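Side-chain contacts in penicillin binding protein 2X (Streptococcus thermophilus, PDB 5U47), which probably acts as a transpeptidase that cross-links peptidoglycan strands during synthesis of the septal wall, and is probably inactivated by beta-lactam acylation: residues S303-I306 against S310-P313; M361-M366 against V401-S406; A191-E194 against N200-L203. The protein carries 1 engineered substitution. One frame throughout, in Å; residues are numbered along the deposited sequence. Where two conformers were deposited one is given.

Interaction 1 (S303-I306 against S310-P313)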
loop_
_atom_site.group_PDB
_atom_site.type_symbol
_atom_site.label_atom_id
_atom_site.label_comp_id
_atom_site.label_asym_id
_atom_site.label_seq_id
_atom_site.Cartn_x
_atom_site.Cartn_y
_atom_site.Cartn_z
ATOM N N SER A 303 -11.224 23.199 5.482
ATOM C CA SER A 303 -10.096 23.802 4.753
ATOM C C SER A 303 -10.585 24.577 3.536
ATOM O O SER A 303 -10.030 25.623 3.206
ATOM C CB SER A 303 -9.057 22.766 4.315
ATOM O OG SER A 303 -9.531 21.921 3.281
ATOM N N ALA A 304 -11.605 24.037 2.871
ATOM C CA ALA A 304 -12.195 24.668 1.689
ATOM C C ALA A 304 -12.923 25.960 2.069
ATOM O O ALA A 304 -12.805 26.981 1.386
ATOM C CB ALA A 304 -13.146 23.709 0.992
ATOM N N ALA A 305 -13.680 25.905 3.162
ATOM C CA ALA A 305 -14.394 27.083 3.643
ATOM C C ALA A 305 -13.409 28.196 3.976
ATOM O O ALA A 305 -13.656 29.366 3.651
ATOM C CB ALA A 305 -15.238 26.742 4.863
ATOM N N ILE A 306 -12.298 27.844 4.620
ATOM C CA ILE A 306 -11.289 28.847 4.979
ATOM C C ILE A 306 -10.632 29.393 3.716
ATOM O O ILE A 306 -10.475 30.613 3.569
ATOM C CB ILE A 306 -10.243 28.288 5.961
ATOM C CG1 ILE A 306 -10.924 27.985 7.308
ATOM C CG2 ILE A 306 -9.099 29.286 6.148
ATOM C CD1 ILE A 306 -10.065 27.217 8.292
ATOM N N SER A 310 -15.052 31.970 3.033
ATOM C CA SER A 310 -16.424 31.895 3.562
ATOM C C SER A 310 -16.509 31.184 4.926
ATOM O O SER A 310 -17.398 30.341 5.167
ATOM C CB SER A 310 -17.348 31.233 2.529
ATOM O OG SER A 310 -16.896 29.935 2.184
ATOM N N PHE A 311 -15.574 31.531 5.813
ATOM C CA PHE A 311 -15.560 30.991 7.160
ATOM C C PHE A 311 -15.320 32.104 8.175
ATOM O O PHE A 311 -14.252 32.706 8.213
ATOM C CB PHE A 311 -14.489 29.915 7.317
ATOM C CG PHE A 311 -14.473 29.287 8.678
ATOM C CD1 PHE A 311 -15.347 28.258 8.989
ATOM C CD2 PHE A 311 -13.602 29.736 9.655
ATOM C CE1 PHE A 311 -15.345 27.678 10.247
ATOM C CE2 PHE A 311 -13.594 29.160 10.910
ATOM C CZ PHE A 311 -14.469 28.135 11.210
ATOM N N ASN A 312 -16.346 32.388 8.969
ATOM C CA ASN A 312 -16.233 33.329 10.059
ATOM C C ASN A 312 -16.306 32.421 11.281
ATOM O O ASN A 312 -17.376 31.884 11.575
ATOM C CB ASN A 312 -17.367 34.338 10.032
ATOM C CG ASN A 312 -17.215 35.411 11.092
ATOM O OD1 ASN A 312 -16.560 35.208 12.122
ATOM N ND2 ASN A 312 -17.823 36.562 10.846
ATOM N N PRO A 313 -15.166 32.219 11.991
ATOM C CA PRO A 313 -15.172 31.278 13.130
ATOM C C PRO A 313 -16.165 31.622 14.236
ATOM O O PRO A 313 -16.717 30.712 14.863
ATOM C CB PRO A 313 -13.734 31.371 13.683
ATOM C CG PRO A 313 -13.232 32.700 13.228
ATOM C CD PRO A 313 -13.884 32.949 11.897
#
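The flat group here is the ring of F311, and both of its neighbours across the contact, I306 CG1 and A305 CB, approach it obliquely. CG1 of I306 sits 4.0 Å from F311 CD2 and just as near F311 CG, so the isoleucine branch meets the ring close to where it joins its own CB. Y472, on helix 463-478, adds an edge-to-face stack with the ring from outside the pair. F311 carries CG anti to its backbone nitrogen (chi1 -178°), which runs the ring alongside I306 with both side chains pointing the same way. Lower down, A305 CB packs on F311 CB at 4.1 Å.

The backbone closes the turn. S310 N gives a hydrogen bond of 3.0 Å to A305 O, with a bent N-H...O angle of 136°. Running from residue i+5 back to i, it spans the end of helix 297-308, and this bond taken alone resembles the 6→1 bond of a Schellman motif. The hydroxyl of S310 does not add to it: S310 OG is hydrogen-bonded to N308 ND2, inside the turn.

The start of this helix probably carries part of the SxxK motif of penicillin-binding transpeptidases; the contact lies at its C-terminal end. Its chemistry is one bent amide bond plus carbon packing: the bond occupies a carbonyl at the helix terminus, whereas the ring's position depends on apolar fit, with no charged group bridging the two segments.

Interaction 2 (M361-M366 against V401-S406)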
loop_
_atom_site.group_PDB
_atom_site.type_symbol
_atom_site.label_atom_id
_atom_site.label_comp_id
_atom_site.label_asym_id
_atom_site.label_seq_id
_atom_site.Cartn_x
_atom_site.Cartn_y
_atom_site.Cartn_z
ATOM N N MET A 361 -24.135 23.998 6.668
ATOM C CA MET A 361 -24.272 25.443 6.464
ATOM C C MET A 361 -23.044 26.023 5.745
ATOM O O MET A 361 -23.186 26.865 4.852
ATOM C CB MET A 361 -24.527 26.173 7.792
ATOM C CG MET A 361 -25.945 26.015 8.307
ATOM S SD MET A 361 -26.146 26.568 10.015
ATOM C CE MET A 361 -27.929 26.577 10.180
ATOM N N LEU A 362 -21.844 25.568 6.124
ATOM C CA LEU A 362 -20.609 26.036 5.476
ATOM C C LEU A 362 -20.589 25.631 4.003
ATOM O O LEU A 362 -20.172 26.419 3.146
ATOM C CB LEU A 362 -19.353 25.511 6.196
ATOM C CG LEU A 362 -19.049 26.109 7.577
ATOM C CD1 LEU A 362 -17.813 25.467 8.197
ATOM C CD2 LEU A 362 -18.889 27.625 7.483
ATOM N N GLU A 363 -21.057 24.409 3.724
ATOM C CA GLU A 363 -21.164 23.894 2.353
ATOM C C GLU A 363 -22.114 24.748 1.506
ATOM O O GLU A 363 -21.805 25.047 0.355
ATOM C CB GLU A 363 -21.640 22.435 2.354
ATOM C CG GLU A 363 -21.563 21.719 1.003
ATOM C CD GLU A 363 -22.685 22.051 0.023
ATOM O OE1 GLU A 363 -23.831 22.265 0.439
ATOM O OE2 GLU A 363 -22.408 22.078 -1.194
ATOM N N GLN A 364 -23.253 25.126 2.084
ATOM C CA GLN A 364 -24.241 25.959 1.385
ATOM C C GLN A 364 -23.720 27.379 1.148
ATOM O O GLN A 364 -24.040 27.993 0.139
ATOM C CB GLN A 364 -25.562 26.006 2.160
ATOM C CG GLN A 364 -26.305 24.676 2.216
ATOM C CD GLN A 364 -27.622 24.757 2.971
ATOM O OE1 GLN A 364 -28.036 25.821 3.432
ATOM N NE2 GLN A 364 -28.289 23.622 3.097
ATOM N N ALA A 365 -22.904 27.874 2.078
ATOM C CA ALA A 365 -22.321 29.228 1.983
ATOM C C ALA A 365 -21.300 29.336 0.863
ATOM O O ALA A 365 -21.144 30.393 0.272
ATOM C CB ALA A 365 -21.672 29.626 3.302
ATOM N N MET A 366 -20.574 28.258 0.595
ATOM C CA MET A 366 -19.622 28.284 -0.506
ATOM C C MET A 366 -20.368 27.866 -1.775
ATOM O O MET A 366 -20.052 28.332 -2.858
ATOM C CB MET A 366 -18.369 27.434 -0.212
ATOM C CG MET A 366 -18.524 25.937 -0.229
ATOM S SD MET A 366 -16.931 25.134 0.156
ATOM C CE MET A 366 -16.886 25.285 1.942
ATOM N N VAL A 401 -28.287 16.551 -3.202
ATOM C CA VAL A 401 -28.399 16.003 -1.852
ATOM C C VAL A 401 -27.080 15.350 -1.407
ATOM O O VAL A 401 -26.625 15.604 -0.288
ATOM C CB VAL A 401 -29.564 14.994 -1.733
ATOM C CG1 VAL A 401 -29.647 14.450 -0.305
ATOM C CG2 VAL A 401 -30.871 15.651 -2.143
ATOM N N ASN A 402 -26.467 14.526 -2.266
ATOM C CA ASN A 402 -25.180 13.903 -1.943
ATOM C C ASN A 402 -24.076 14.947 -1.752
ATOM O O ASN A 402 -23.235 14.778 -0.891
ATOM C CB ASN A 402 -24.691 12.939 -3.026
ATOM C CG ASN A 402 -25.564 11.722 -3.172
ATOM O OD1 ASN A 402 -26.666 11.811 -3.646
ATOM N ND2 ASN A 402 -25.020 10.556 -2.832
ATOM N N ILE A 403 -24.063 15.999 -2.575
ATOM C CA ILE A 403 -23.037 17.047 -2.456
ATOM C C ILE A 403 -23.104 17.704 -1.065
ATOM O O ILE A 403 -22.066 17.938 -0.444
ATOM C CB ILE A 403 -23.132 18.094 -3.577
ATOM C CG1 ILE A 403 -22.806 17.453 -4.929
ATOM C CG2 ILE A 403 -22.139 19.232 -3.337
ATOM C CD1 ILE A 403 -23.041 18.377 -6.111
ATOM N N ALA A 404 -24.314 17.961 -0.564
ATOM C CA ALA A 404 -24.469 18.527 0.786
ATOM C C ALA A 404 -24.012 17.519 1.851
ATOM O O ALA A 404 -23.287 17.861 2.777
ATOM C CB ALA A 404 -25.911 18.934 1.042
ATOM N N GLN A 405 -24.459 16.281 1.720
ATOM C CA GLN A 405 -24.101 15.230 2.676
ATOM C C GLN A 405 -22.605 14.973 2.707
ATOM O O GLN A 405 -22.065 14.647 3.754
ATOM C CB GLN A 405 -24.820 13.927 2.334
ATOM C CG GLN A 405 -26.325 13.947 2.598
ATOM C CD GLN A 405 -27.036 12.733 2.024
ATOM O OE1 GLN A 405 -26.626 12.175 0.989
ATOM N NE2 GLN A 405 -28.115 12.333 2.666
ATOM N N SER A 406 -21.949 15.100 1.551
ATOM C CA SER A 406 -20.509 14.872 1.456
ATOM C C SER A 406 -19.715 15.802 2.376
ATOM O O SER A 406 -18.570 15.475 2.726
ATOM C CB SER A 406 -20.002 15.009 0.002
ATOM O OG SER A 406 -20.071 16.353 -0.444
#
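E363 reaches helix 400-405 by leaving its backbone with CG anti to the nitrogen (chi1 -170°) and then bending sharply at chi2 (-79°), which lays the carboxylate across the turn formed by I403 and A404. The two carboxylate oxygens divide the work. OE2 rests on the CG2 methyl of I403 at 3.6 Å, the glutamate and isoleucine side chains crossing at about a right angle. OE1 lies over the backbone of A404, 3.8 Å from A404 CA, and reaches A404 CB at 4.0 Å.

This is a buried carboxylate against carbon, so what it gains from these two residues is van der Waals contact. D368 OD1 comes close to E363 OE2, and two like charges in a buried place could raise the proton affinity of one of them. S406 OG, meanwhile, bonds W371 NE1.

In the transpeptidase domain, the glutamate thus bridges the gap between helices 356-366 and 400-405. W371 of helix 368-377 touches both E363 and I403, V325 of strand 323-325 touches A404, and M366 faces helix 297-308.

Interaction 3 (A191-E194 against N200-L203)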
loop_
_atom_site.group_PDB
_atom_site.type_symbol
_atom_site.label_atom_id
_atom_site.label_comp_id
_atom_site.label_asym_id
_atom_site.label_seq_id
_atom_site.Cartn_x
_atom_site.Cartn_y
_atom_site.Cartn_z
ATOM N N ALA A 191 17.499 -25.468 -18.006
ATOM C CA ALA A 191 18.328 -26.638 -17.770
ATOM C C ALA A 191 17.824 -27.841 -18.544
ATOM O O ALA A 191 16.663 -27.900 -18.966
ATOM C CB ALA A 191 18.377 -26.965 -16.289
ATOM N N ILE A 192 18.723 -28.791 -18.740
ATOM C CA ILE A 192 18.404 -30.042 -19.384
ATOM C C ILE A 192 18.391 -31.081 -18.272
ATOM O O ILE A 192 19.412 -31.341 -17.642
ATOM C CB ILE A 192 19.449 -30.443 -20.451
ATOM C CG1 ILE A 192 19.537 -29.363 -21.527
ATOM C CG2 ILE A 192 19.090 -31.787 -21.065
ATOM C CD1 ILE A 192 20.632 -29.594 -22.548
ATOM N N TYR A 193 17.223 -31.635 -18.008
ATOM C CA TYR A 193 17.109 -32.712 -17.034
ATOM C C TYR A 193 17.229 -33.984 -17.801
ATOM O O TYR A 193 16.872 -34.026 -18.961
ATOM C CB TYR A 193 15.733 -32.719 -16.377
ATOM C CG TYR A 193 15.514 -31.695 -15.314
ATOM C CD1 TYR A 193 15.461 -30.338 -15.615
ATOM C CD2 TYR A 193 15.305 -32.082 -13.990
ATOM C CE1 TYR A 193 15.239 -29.392 -14.620
ATOM C CE2 TYR A 193 15.060 -31.149 -13.001
ATOM C CZ TYR A 193 15.040 -29.806 -13.319
ATOM O OH TYR A 193 14.819 -28.887 -12.326
ATOM N N GLU A 194 17.738 -35.022 -17.156
ATOM C CA GLU A 194 17.766 -36.340 -17.762
ATOM C C GLU A 194 16.341 -36.889 -17.653
ATOM O O GLU A 194 15.591 -36.507 -16.743
ATOM C CB GLU A 194 18.769 -37.240 -17.043
ATOM C CG GLU A 194 20.209 -36.760 -17.164
ATOM C CD GLU A 194 21.191 -37.580 -16.347
ATOM O OE1 GLU A 194 22.289 -37.880 -16.861
ATOM O OE2 GLU A 194 20.869 -37.946 -15.203
ATOM N N ASN A 200 9.589 -39.061 -18.770
ATOM C CA ASN A 200 9.423 -38.439 -17.448
ATOM C C ASN A 200 10.740 -37.881 -16.912
ATOM O O ASN A 200 11.774 -38.541 -16.979
ATOM C CB ASN A 200 8.866 -39.446 -16.443
ATOM C CG ASN A 200 7.545 -40.047 -16.885
ATOM O OD1 ASN A 200 6.658 -39.341 -17.361
ATOM N ND2 ASN A 200 7.403 -41.357 -16.713
ATOM N N THR A 201 10.677 -36.676 -16.352
ATOM C CA THR A 201 11.852 -35.990 -15.819
ATOM C C THR A 201 12.454 -36.661 -14.577
ATOM O O THR A 201 11.738 -36.954 -13.629
ATOM C CB THR A 201 11.484 -34.537 -15.437
ATOM O OG1 THR A 201 10.942 -33.872 -16.578
ATOM C CG2 THR A 201 12.695 -33.765 -14.950
ATOM N N LEU A 202 13.769 -36.901 -14.602
ATOM C CA LEU A 202 14.503 -37.459 -13.463
ATOM C C LEU A 202 14.969 -36.260 -12.656
ATOM O O LEU A 202 15.710 -35.428 -13.164
ATOM C CB LEU A 202 15.712 -38.275 -13.919
ATOM C CG LEU A 202 15.444 -39.480 -14.828
ATOM C CD1 LEU A 202 16.747 -40.175 -15.186
ATOM C CD2 LEU A 202 14.485 -40.461 -14.165
ATOM N N LEU A 203 14.532 -36.161 -11.405
ATOM C CA LEU A 203 14.870 -35.008 -10.576
ATOM C C LEU A 203 16.277 -35.078 -9.968
ATOM O O LEU A 203 16.813 -36.165 -9.702
ATOM C CB LEU A 203 13.802 -34.808 -9.497
ATOM C CG LEU A 203 12.389 -34.519 -10.036
ATOM C CD1 LEU A 203 11.360 -34.565 -8.918
ATOM C CD2 LEU A 203 12.325 -33.185 -10.773
#
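Y193-E194 and T201-L203 meet as the two arms of the loop between strands 189-192 and 207-210, joined by a backbone hydrogen bond and an aromatic contact. The bond runs from L202 N to E194 O at 2.8 Å and is nearly straight, 165° at the hydrogen. The leucine side chain folds over the same carbonyl, with L202 CB 3.3 Å from E194 O, and its CD1 continues to E194 CB at 4.0 Å.

Beside this link the ring of Y193 is gripped along one side. L202 O lies in the ring plane at the edge, 3.5 Å from Y193 CD2, where a polarised ring C-H would face the carbonyl. T201 CG2, placed anti to its own backbone nitrogen, comes obliquely to the same part of the ring. It is tight there, 3.3 Å from Y193 CD2, and it also meets Y193 CB. Further out, L203 CD2 touches Y193 CE2 at 4.1 Å. The phenol end is fixed separately, OH bonding E137 OE2, and E194 OE2 bonds Y60 OH.

T205 OG1 ties the arms again, bonding both E194 N and L202 O. The pair lies in the dimerisation domain beside a three-stranded antiparallel sheet, where strand 189-192 is central: A191 pairs with T26, I192 with T207, and E137 brings in strand 134-143.

Interactions 1 and 2 belong to one helical part of the transpeptidase domain, their centres about 13 Å apart. Helix 356-366 joins them: M366 CE packs 3.5 Å from A305 N, and L362 CD1 meets F311 CD1 at 3.8 Å. Interaction 2 is the buried one, a carboxylate laid on carbon between two helices; interaction 1, partly buried, closes a helix end with an amide bond and apolar packing. Interaction 3 is also partly buried but stands alone, its centre about 73 Å and 70 Å from those of interactions 1 and 2, across the chain's centre. There a straight amide bond and an aromatic edge draw together a loop between strands.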